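Local coordinates for erythrocyte membrane protein 1 (Plasmodium falciparum, PDB 6S8T) that binds the host receptor ICAM-1 through this DBLbeta domain, one part of a much longer adhesion protein associated with infected erythrocytes, at residues Q311-L316 / E429-T434; G216-E221 / K246-D251; L370-A375 / E397-T402. All coordinates share one frame; numbering follows the deposited sequence.

The three contacts are spread over a mainly alpha-helical DBL domain, each lying 23 to 25 Å from the chain's centre. Contact 2, between helices 202-221 and 246-268 of the Duffy-binding domain, closes before either of the others opens. Contact 1 joins helix 293-319 to the loop after helix 417-424, and contact 3, between helices 335-372 and 388-402, is nested inside the chain loop closed by contact 1. Centres of contacts 1 and 2 are 49 Å apart, on opposite sides of the chain's centre; contact 3 lies 35 Å from contact 1 and 31 Å from contact 2, centre to centre. None touches another, so they are independent packing sites in separate parts of the domain.

Contact 1: residues Q311-L316 / E429-T434; sequences QEYDKL and ECTEQT
Tyr313 on helix 293-319 meets Thr431 and Glu432 of the loop along its whole length. At the root, CB of Tyr313 lies 3.7 Å from CG2 of Thr431, and the same methyl is 3.8 Å from ring atom CG. One step out, CD2 of the ring is 3.9 Å from OG1 of Thr431. The torsion that sends the ring toward the loop sets CG opposite the backbone N (chi1 -163°). Over one ring face stands the carbonyl O of Thr431, 4.2 Å above the plane and displaced toward the rim.

The loop is tied to this helix in other ways: Cys430 forms a disulfide with Cys306, and the N of Thr431 is hydrogen-bonded to OE1 of Gln309. The loop after helix 417-424 is thus strapped along a helix of the mainly alpha-helical, loop-rich DBL fold.

Further out, CE2 of Tyr313 is 4.0 Å from both OG1 of Thr431 and CG of Glu432. CZ is 3.7 Å from CG of Glu432, and the OH approaches that methylene to 3.3 Å, a contact with carbon and no hydrogen bond. The loop turns sharply here: Glu432 has a positive phi of 68°, and a weak bond of 2.6 Å runs from the N of Gln433 to the O of Thr431. Glu432 bends at chi2 (-64°), which carries its carboxylate away from the helix, while Lys461 touches both Tyr313 and Glu432.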
loop_
_atom_site.group_PDB
_atom_site.type_symbol
_atom_site.label_atom_id
_atom_site.label_comp_id
_atom_site.label_asym_id
_atom_site.label_seq_id
_atom_site.Cartn_x
_atom_site.Cartn_y
_atom_site.Cartn_z
ATOM N N GLN A 311 9.299 7.443 18.250
ATOM C CA GLN A 311 8.538 7.605 19.486
ATOM C C GLN A 311 9.217 6.892 20.650
ATOM O O GLN A 311 9.277 7.427 21.764
ATOM C CB GLN A 311 7.111 7.091 19.295
ATOM C CG GLN A 311 6.196 7.290 20.499
ATOM C CD GLN A 311 4.774 6.822 20.234
ATOM O OE1 GLN A 311 4.456 5.645 20.402
ATOM N NE2 GLN A 311 3.915 7.743 19.811
ATOM N N GLU A 312 9.733 5.683 20.415
ATOM C CA GLU A 312 10.474 4.980 21.458
ATOM C C GLU A 312 11.778 5.690 21.792
ATOM O O GLU A 312 12.211 5.677 22.949
ATOM C CB GLU A 312 10.760 3.541 21.029
ATOM C CG GLU A 312 9.534 2.655 20.951
ATOM C CD GLU A 312 8.801 2.570 22.271
ATOM O OE1 GLU A 312 7.813 3.312 22.453
ATOM O OE2 GLU A 312 9.221 1.769 23.131
ATOM N N TYR A 313 12.415 6.309 20.797
ATOM C CA TYR A 313 13.664 7.017 21.051
ATOM C C TYR A 313 13.435 8.231 21.941
ATOM O O TYR A 313 14.276 8.550 22.789
ATOM C CB TYR A 313 14.311 7.427 19.729
ATOM C CG TYR A 313 15.772 7.801 19.840
ATOM C CD1 TYR A 313 16.766 6.838 19.706
ATOM C CD2 TYR A 313 16.159 9.115 20.072
ATOM C CE1 TYR A 313 18.103 7.173 19.802
ATOM C CE2 TYR A 313 17.494 9.459 20.172
ATOM C CZ TYR A 313 18.463 8.484 20.036
ATOM O OH TYR A 313 19.794 8.819 20.132
ATOM N N ASP A 314 12.301 8.916 21.771
ATOM C CA ASP A 314 11.988 10.051 22.636
ATOM C C ASP A 314 11.781 9.606 24.077
ATOM O O ASP A 314 12.191 10.303 25.012
ATOM C CB ASP A 314 10.753 10.787 22.121
ATOM C CG ASP A 314 11.031 11.580 20.862
ATOM O OD1 ASP A 314 12.190 11.569 20.397
ATOM O OD2 ASP A 314 10.091 12.214 20.338
ATOM N N LYS A 315 11.139 8.452 24.279
ATOM C CA LYS A 315 11.004 7.913 25.629
ATOM C C LYS A 315 12.364 7.600 26.233
ATOM O O LYS A 315 12.547 7.719 27.450
ATOM C CB LYS A 315 10.133 6.657 25.613
ATOM C CG LYS A 315 8.711 6.889 25.137
ATOM C CD LYS A 315 7.926 5.590 25.096
ATOM C CE LYS A 315 6.502 5.826 24.612
ATOM N NZ LYS A 315 5.738 4.555 24.472
ATOM N N LEU A 316 13.327 7.206 25.402
ATOM C CA LEU A 316 14.672 6.933 25.886
ATOM C C LEU A 316 15.429 8.215 26.215
ATOM O O LEU A 316 16.256 8.222 27.134
ATOM C CB LEU A 316 15.438 6.110 24.850
ATOM C CG LEU A 316 16.647 5.313 25.343
ATOM C CD1 LEU A 316 16.226 4.312 26.405
ATOM C CD2 LEU A 316 17.327 4.610 24.178
ATOM N N GLU A 429 11.755 10.496 9.471
ATOM C CA GLU A 429 11.319 10.498 10.863
ATOM C C GLU A 429 12.143 9.572 11.747
ATOM O O GLU A 429 12.069 9.689 12.975
ATOM C CB GLU A 429 9.837 10.119 10.955
ATOM C CG GLU A 429 8.936 11.016 10.118
ATOM C CD GLU A 429 7.470 10.648 10.226
ATOM O OE1 GLU A 429 6.976 10.493 11.363
ATOM O OE2 GLU A 429 6.813 10.512 9.169
ATOM N N CYS A 430 12.919 8.662 11.163
ATOM C CA CYS A 430 13.890 7.902 11.939
ATOM C C CYS A 430 14.927 8.848 12.532
ATOM O O CYS A 430 15.489 9.691 11.827
ATOM C CB CYS A 430 14.566 6.847 11.058
ATOM S SG CYS A 430 13.812 5.189 11.094
ATOM N N THR A 431 15.172 8.723 13.835
ATOM C CA THR A 431 16.081 9.612 14.550
ATOM C C THR A 431 17.328 8.841 14.966
ATOM O O THR A 431 17.228 7.807 15.639
ATOM C CB THR A 431 15.394 10.245 15.765
ATOM O OG1 THR A 431 16.375 10.837 16.627
ATOM C CG2 THR A 431 14.588 9.214 16.540
ATOM N N GLU A 432 18.494 9.335 14.537
ATOM C CA GLU A 432 19.809 8.789 14.874
ATOM C C GLU A 432 20.060 7.412 14.264
ATOM O O GLU A 432 21.201 7.088 13.916
ATOM C CB GLU A 432 19.997 8.735 16.395
ATOM C CG GLU A 432 20.009 10.101 17.066
ATOM C CD GLU A 432 21.181 10.961 16.630
ATOM O OE1 GLU A 432 22.242 10.397 16.283
ATOM O OE2 GLU A 432 21.041 12.203 16.629
ATOM N N GLN A 433 19.021 6.595 14.133
ATOM C CA GLN A 433 19.126 5.261 13.545
ATOM C C GLN A 433 18.369 5.294 12.218
ATOM O O GLN A 433 17.181 4.977 12.156
ATOM C CB GLN A 433 18.572 4.199 14.493
ATOM C CG GLN A 433 19.001 4.375 15.944
ATOM C CD GLN A 433 20.506 4.312 16.131
ATOM O OE1 GLN A 433 21.073 5.047 16.940
ATOM N NE2 GLN A 433 21.160 3.424 15.390
ATOM N N THR A 434 19.074 5.680 11.151
ATOM C CA THR A 434 18.448 5.962 9.868
ATOM C C THR A 434 18.905 5.060 8.728
ATOM O O THR A 434 18.232 5.026 7.692
ATOM C CB THR A 434 18.706 7.423 9.462
ATOM O OG1 THR A 434 20.112 7.628 9.286
ATOM C CG2 THR A 434 18.199 8.370 10.541
#

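Contact 2: residues G216-E221 / K246-D251; sequences GKIKEE and KQLRED
The backbone N of Leu248, whose side chain makes the contact with Ile218 and Lys219, is hydrogen-bonded to OD2 of Asp238, and OD1 of Asp238 accepts a weak bond from the N of Gln247, so one carboxylate of the preceding loop meets two successive amides in the first turn of helix 246-268.

Leu248 extends across to helix 202-221 with CG opposite its own backbone N (chi1 -174°). With chi2 at 65°, CD1 folds back while CD2 continues the line of the chain, and it is CD2 that does the touching. The nearest neighbours of this methyl include the backbone N of Lys219 at 3.7 Å, CB of Lys219 at 3.9 Å, and CG2 of Ile218 at 3.8 Å. It therefore rests against main chain as well as side chains, and the nearest CA atoms, those of Lys219 and Leu248, are 7.4 Å apart.

Both helices belong to the Duffy-binding domain, and the 24 residues between the two segments hold neither helix nor strand, so this packing brings together consecutive helices of the DBL fold across a long irregular connection. Ile218 presents its CG2 branch to Leu248, and its side chain also touches Ala137 and Ile138 of helix 137-163, which makes it a shared element of a three-helix junction. Of its side chain, Lys219 brings only CB to the methyl: chi1 of 180° places CG anti to the backbone N, the chain runs extended from there away from Leu248, and its NZ pairs in a salt bridge with OE1 of Glu239.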
loop_
_atom_site.group_PDB
_atom_site.type_symbol
_atom_site.label_atom_id
_atom_site.label_comp_id
_atom_site.label_asym_id
_atom_site.label_seq_id
_atom_site.Cartn_x
_atom_site.Cartn_y
_atom_site.Cartn_z
ATOM N N GLY A 216 -17.583 -11.729 -15.730
ATOM C CA GLY A 216 -18.080 -12.719 -16.670
ATOM C C GLY A 216 -19.248 -12.193 -17.482
ATOM O O GLY A 216 -19.308 -12.381 -18.701
ATOM N N LYS A 217 -20.189 -11.517 -16.819
ATOM C CA LYS A 217 -21.276 -10.859 -17.533
ATOM C C LYS A 217 -20.770 -9.694 -18.371
ATOM O O LYS A 217 -21.341 -9.399 -19.428
ATOM C CB LYS A 217 -22.339 -10.371 -16.547
ATOM C CG LYS A 217 -23.365 -11.419 -16.154
ATOM C CD LYS A 217 -24.223 -11.819 -17.343
ATOM C CE LYS A 217 -25.418 -12.647 -16.902
ATOM N NZ LYS A 217 -25.006 -13.806 -16.063
ATOM N N ILE A 218 -19.713 -9.021 -17.917
ATOM C CA ILE A 218 -19.157 -7.908 -18.679
ATOM C C ILE A 218 -18.579 -8.400 -20.000
ATOM O O ILE A 218 -18.729 -7.746 -21.039
ATOM C CB ILE A 218 -18.108 -7.161 -17.836
ATOM C CG1 ILE A 218 -18.791 -6.357 -16.728
ATOM C CG2 ILE A 218 -17.240 -6.272 -18.717
ATOM C CD1 ILE A 218 -17.824 -5.597 -15.834
ATOM N N LYS A 219 -17.924 -9.565 -19.986
ATOM C CA LYS A 219 -17.363 -10.116 -21.217
ATOM C C LYS A 219 -18.452 -10.366 -22.254
ATOM O O LYS A 219 -18.234 -10.167 -23.453
ATOM C CB LYS A 219 -16.597 -11.406 -20.919
ATOM C CG LYS A 219 -15.978 -12.054 -22.148
ATOM C CD LYS A 219 -15.339 -13.398 -21.830
ATOM C CE LYS A 219 -14.822 -14.060 -23.104
ATOM N NZ LYS A 219 -14.255 -15.418 -22.864
ATOM N N GLU A 220 -19.635 -10.790 -21.808
ATOM C CA GLU A 220 -20.765 -10.967 -22.711
ATOM C C GLU A 220 -21.508 -9.663 -22.972
ATOM O O GLU A 220 -22.136 -9.522 -24.027
ATOM C CB GLU A 220 -21.728 -12.015 -22.144
ATOM C CG GLU A 220 -22.691 -12.610 -23.161
ATOM C CD GLU A 220 -22.017 -13.576 -24.121
ATOM O OE1 GLU A 220 -20.859 -13.970 -23.858
ATOM O OE2 GLU A 220 -22.645 -13.944 -25.139
ATOM N N GLU A 221 -21.438 -8.705 -22.044
ATOM C CA GLU A 221 -22.124 -7.428 -22.229
ATOM C C GLU A 221 -21.549 -6.662 -23.415
ATOM O O GLU A 221 -22.288 -6.208 -24.297
ATOM C CB GLU A 221 -22.032 -6.596 -20.948
ATOM C CG GLU A 221 -22.674 -5.215 -21.028
ATOM C CD GLU A 221 -22.555 -4.439 -19.722
ATOM O OE1 GLU A 221 -22.175 -5.048 -18.699
ATOM O OE2 GLU A 221 -22.834 -3.221 -19.716
ATOM N N LYS A 246 -8.256 -11.713 -16.476
ATOM C CA LYS A 246 -7.144 -10.816 -16.164
ATOM C C LYS A 246 -7.120 -9.605 -17.090
ATOM O O LYS A 246 -7.044 -8.459 -16.629
ATOM C CB LYS A 246 -5.818 -11.575 -16.255
ATOM C CG LYS A 246 -4.590 -10.671 -16.260
ATOM C CD LYS A 246 -3.406 -11.324 -16.961
ATOM C CE LYS A 246 -2.723 -12.355 -16.082
ATOM N NZ LYS A 246 -1.959 -11.712 -14.979
ATOM N N GLN A 247 -7.184 -9.842 -18.405
ATOM C CA GLN A 247 -7.055 -8.749 -19.365
ATOM C C GLN A 247 -8.268 -7.828 -19.334
ATOM O O GLN A 247 -8.123 -6.601 -19.380
ATOM C CB GLN A 247 -6.839 -9.310 -20.774
ATOM C CG GLN A 247 -5.542 -10.092 -20.939
ATOM C CD GLN A 247 -5.323 -10.583 -22.360
ATOM O OE1 GLN A 247 -4.243 -10.410 -22.926
ATOM N NE2 GLN A 247 -6.347 -11.202 -22.944
ATOM N N LEU A 248 -9.474 -8.397 -19.260
ATOM C CA LEU A 248 -10.681 -7.577 -19.212
ATOM C C LEU A 248 -10.704 -6.680 -17.980
ATOM O O LEU A 248 -11.209 -5.553 -18.041
ATOM C CB LEU A 248 -11.921 -8.470 -19.239
ATOM C CG LEU A 248 -13.278 -7.769 -19.340
ATOM C CD1 LEU A 248 -13.413 -7.053 -20.677
ATOM C CD2 LEU A 248 -14.416 -8.760 -19.139
ATOM N N ARG A 249 -10.162 -7.155 -16.857
ATOM C CA ARG A 249 -10.142 -6.345 -15.645
ATOM C C ARG A 249 -9.036 -5.295 -15.676
ATOM O O ARG A 249 -9.209 -4.205 -15.118
ATOM C CB ARG A 249 -9.998 -7.251 -14.423
ATOM C CG ARG A 249 -11.171 -8.206 -14.249
ATOM C CD ARG A 249 -10.830 -9.371 -13.337
ATOM N NE ARG A 249 -10.714 -8.974 -11.939
ATOM C CZ ARG A 249 -10.597 -9.834 -10.931
ATOM N NH1 ARG A 249 -10.581 -11.137 -11.175
ATOM N NH2 ARG A 249 -10.498 -9.391 -9.682
ATOM N N GLU A 250 -7.901 -5.601 -16.318
ATOM C CA GLU A 250 -6.866 -4.591 -16.519
ATOM C C GLU A 250 -7.369 -3.456 -17.403
ATOM O O GLU A 250 -7.104 -2.279 -17.126
ATOM C CB GLU A 250 -5.613 -5.225 -17.136
ATOM C CG GLU A 250 -4.779 -6.072 -16.178
ATOM C CD GLU A 250 -3.682 -6.870 -16.878
ATOM O OE1 GLU A 250 -3.658 -6.908 -18.129
ATOM O OE2 GLU A 250 -2.840 -7.466 -16.171
ATOM N N ASP A 251 -8.100 -3.793 -18.470
ATOM C CA ASP A 251 -8.588 -2.771 -19.392
ATOM C C ASP A 251 -9.677 -1.914 -18.751
ATOM O O ASP A 251 -9.703 -0.693 -18.945
ATOM C CB ASP A 251 -9.098 -3.428 -20.673
ATOM C CG ASP A 251 -7.986 -4.099 -21.478
ATOM O OD1 ASP A 251 -6.807 -4.002 -21.081
ATOM O OD2 ASP A 251 -8.298 -4.726 -22.509
#

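Contact 3: residues L370-A375 / E397-T402; sequences LQAKIA and ELQKVT
This is a buried packing contact without a hydrogen bond between the segments, in which the amide of Gln399 on helix 388-402 is laid against Ala372 and Lys373 near the C-terminal end of helix 335-372. The backbones come closest at Lys373 and Gln399, whose CA atoms are 7.2 Å apart. Gln399 spans that gap with its CG opposite the carbonyl carbon (chi1 -68°) and an extended chain beyond. Its OE1 comes to 3.3 Å from CB of Lys373, and both OE1 and NE2 of Gln399 are 3.8 Å from CB of Ala372. The N of Lys373 lies 3.4 Å from OE1 of Gln399, but the angle is too poor for a bond.

Lys373 crosses Gln399 at about a right angle, and its bend at chi3 (60°) helps to direct NZ away to Asp404, with which it forms a salt bridge, and to the O of Thr406. Ala372 also touches Val392 and Phe395 of helix 388-402.

The amide of Gln399 has its hydrogen bond outside the two segments: NE2 donates to the O of Tyr369, one turn before Lys373. That bond supports placing the nitrogen there and probably helps to orient the amide, which leaves OE1 against CB of Lys373 and close to, but not hydrogen-bonded with, its N.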
loop_
_atom_site.group_PDB
_atom_site.type_symbol
_atom_site.label_atom_id
_atom_site.label_comp_id
_atom_site.label_asym_id
_atom_site.label_seq_id
_atom_site.Cartn_x
_atom_site.Cartn_y
_atom_site.Cartn_z
ATOM N N LEU A 370 17.394 -11.263 -7.947
ATOM C CA LEU A 370 18.382 -12.148 -8.558
ATOM C C LEU A 370 17.761 -13.003 -9.655
ATOM O O LEU A 370 18.391 -13.246 -10.692
ATOM C CB LEU A 370 19.023 -13.034 -7.491
ATOM C CG LEU A 370 19.857 -12.337 -6.415
ATOM C CD1 LEU A 370 20.325 -13.341 -5.376
ATOM C CD2 LEU A 370 21.040 -11.613 -7.033
ATOM N N GLN A 371 16.529 -13.474 -9.445
ATOM C CA GLN A 371 15.882 -14.300 -10.457
ATOM C C GLN A 371 15.506 -13.491 -11.690
ATOM O O GLN A 371 15.462 -14.039 -12.797
ATOM C CB GLN A 371 14.650 -14.981 -9.868
ATOM C CG GLN A 371 14.984 -16.000 -8.798
ATOM C CD GLN A 371 13.777 -16.787 -8.346
ATOM O OE1 GLN A 371 13.868 -17.625 -7.450
ATOM N NE2 GLN A 371 12.636 -16.523 -8.965
ATOM N N ALA A 372 15.245 -12.194 -11.525
ATOM C CA ALA A 372 14.903 -11.353 -12.667
ATOM C C ALA A 372 16.061 -11.259 -13.653
ATOM O O ALA A 372 15.870 -11.396 -14.868
ATOM C CB ALA A 372 14.489 -9.961 -12.192
ATOM N N LYS A 373 17.273 -11.023 -13.155
ATOM C CA LYS A 373 18.398 -10.812 -14.057
ATOM C C LYS A 373 18.957 -12.108 -14.629
ATOM O O LYS A 373 19.905 -12.055 -15.419
ATOM C CB LYS A 373 19.512 -10.038 -13.347
ATOM C CG LYS A 373 20.110 -10.754 -12.163
ATOM C CD LYS A 373 21.401 -10.087 -11.717
ATOM C CE LYS A 373 21.179 -8.647 -11.307
ATOM N NZ LYS A 373 22.427 -8.040 -10.772
ATOM N N ILE A 374 18.390 -13.257 -14.270
ATOM C CA ILE A 374 18.881 -14.550 -14.714
ATOM C C ILE A 374 17.905 -15.233 -15.663
ATOM O O ILE A 374 18.322 -15.849 -16.647
ATOM C CB ILE A 374 19.195 -15.449 -13.498
ATOM C CG1 ILE A 374 20.579 -15.116 -12.940
ATOM C CG2 ILE A 374 19.087 -16.919 -13.860
ATOM C CD1 ILE A 374 21.023 -16.040 -11.838
ATOM N N ALA A 375 16.604 -15.129 -15.392
ATOM C CA ALA A 375 15.591 -15.746 -16.241
ATOM C C ALA A 375 15.640 -15.188 -17.657
ATOM O O ALA A 375 15.291 -14.024 -17.885
ATOM C CB ALA A 375 14.198 -15.544 -15.641
ATOM N N GLU A 397 12.834 -4.469 -16.200
ATOM C CA GLU A 397 12.897 -3.145 -16.803
ATOM C C GLU A 397 13.769 -2.201 -15.984
ATOM O O GLU A 397 14.420 -1.313 -16.549
ATOM C CB GLU A 397 11.487 -2.583 -16.970
ATOM C CG GLU A 397 10.665 -3.273 -18.044
ATOM C CD GLU A 397 11.329 -3.219 -19.406
ATOM O OE1 GLU A 397 11.986 -4.209 -19.791
ATOM O OE2 GLU A 397 11.204 -2.179 -20.085
ATOM N N LEU A 398 13.810 -2.386 -14.663
ATOM C CA LEU A 398 14.684 -1.578 -13.820
ATOM C C LEU A 398 16.152 -1.899 -14.087
ATOM O O LEU A 398 16.983 -0.993 -14.242
ATOM C CB LEU A 398 14.335 -1.812 -12.351
ATOM C CG LEU A 398 14.907 -0.869 -11.294
ATOM C CD1 LEU A 398 14.442 0.546 -11.553
ATOM C CD2 LEU A 398 14.479 -1.322 -9.906
ATOM N N GLN A 399 16.490 -3.189 -14.146
ATOM C CA GLN A 399 17.861 -3.599 -14.437
ATOM C C GLN A 399 18.289 -3.172 -15.835
ATOM O O GLN A 399 19.468 -2.873 -16.059
ATOM C CB GLN A 399 17.989 -5.116 -14.266
ATOM C CG GLN A 399 17.857 -5.579 -12.813
ATOM C CD GLN A 399 17.385 -7.016 -12.683
ATOM O OE1 GLN A 399 17.147 -7.697 -13.678
ATOM N NE2 GLN A 399 17.231 -7.479 -11.446
ATOM N N LYS A 400 17.348 -3.123 -16.777
ATOM C CA LYS A 400 17.668 -2.719 -18.141
ATOM C C LYS A 400 18.063 -1.246 -18.209
ATOM O O LYS A 400 18.976 -0.876 -18.958
ATOM C CB LYS A 400 16.470 -3.008 -19.046
ATOM C CG LYS A 400 16.619 -2.586 -20.490
ATOM C CD LYS A 400 15.373 -2.971 -21.270
ATOM C CE LYS A 400 15.458 -2.508 -22.705
ATOM N NZ LYS A 400 14.268 -2.911 -23.509
ATOM N N VAL A 401 17.394 -0.391 -17.431
ATOM C CA VAL A 401 17.727 1.031 -17.433
ATOM C C VAL A 401 19.050 1.278 -16.718
ATOM O O VAL A 401 19.895 2.043 -17.196
ATOM C CB VAL A 401 16.588 1.852 -16.798
ATOM C CG1 VAL A 401 17.065 3.262 -16.493
ATOM C CG2 VAL A 401 15.372 1.887 -17.715
ATOM N N THR A 402 19.254 0.640 -15.564
ATOM C CA THR A 402 20.445 0.887 -14.761
ATOM C C THR A 402 21.675 0.147 -15.265
ATOM O O THR A 402 22.777 0.421 -14.778
ATOM C CB THR A 402 20.203 0.491 -13.303
ATOM O OG1 THR A 402 19.971 -0.920 -13.222
ATOM C CG2 THR A 402 19.002 1.233 -12.738
#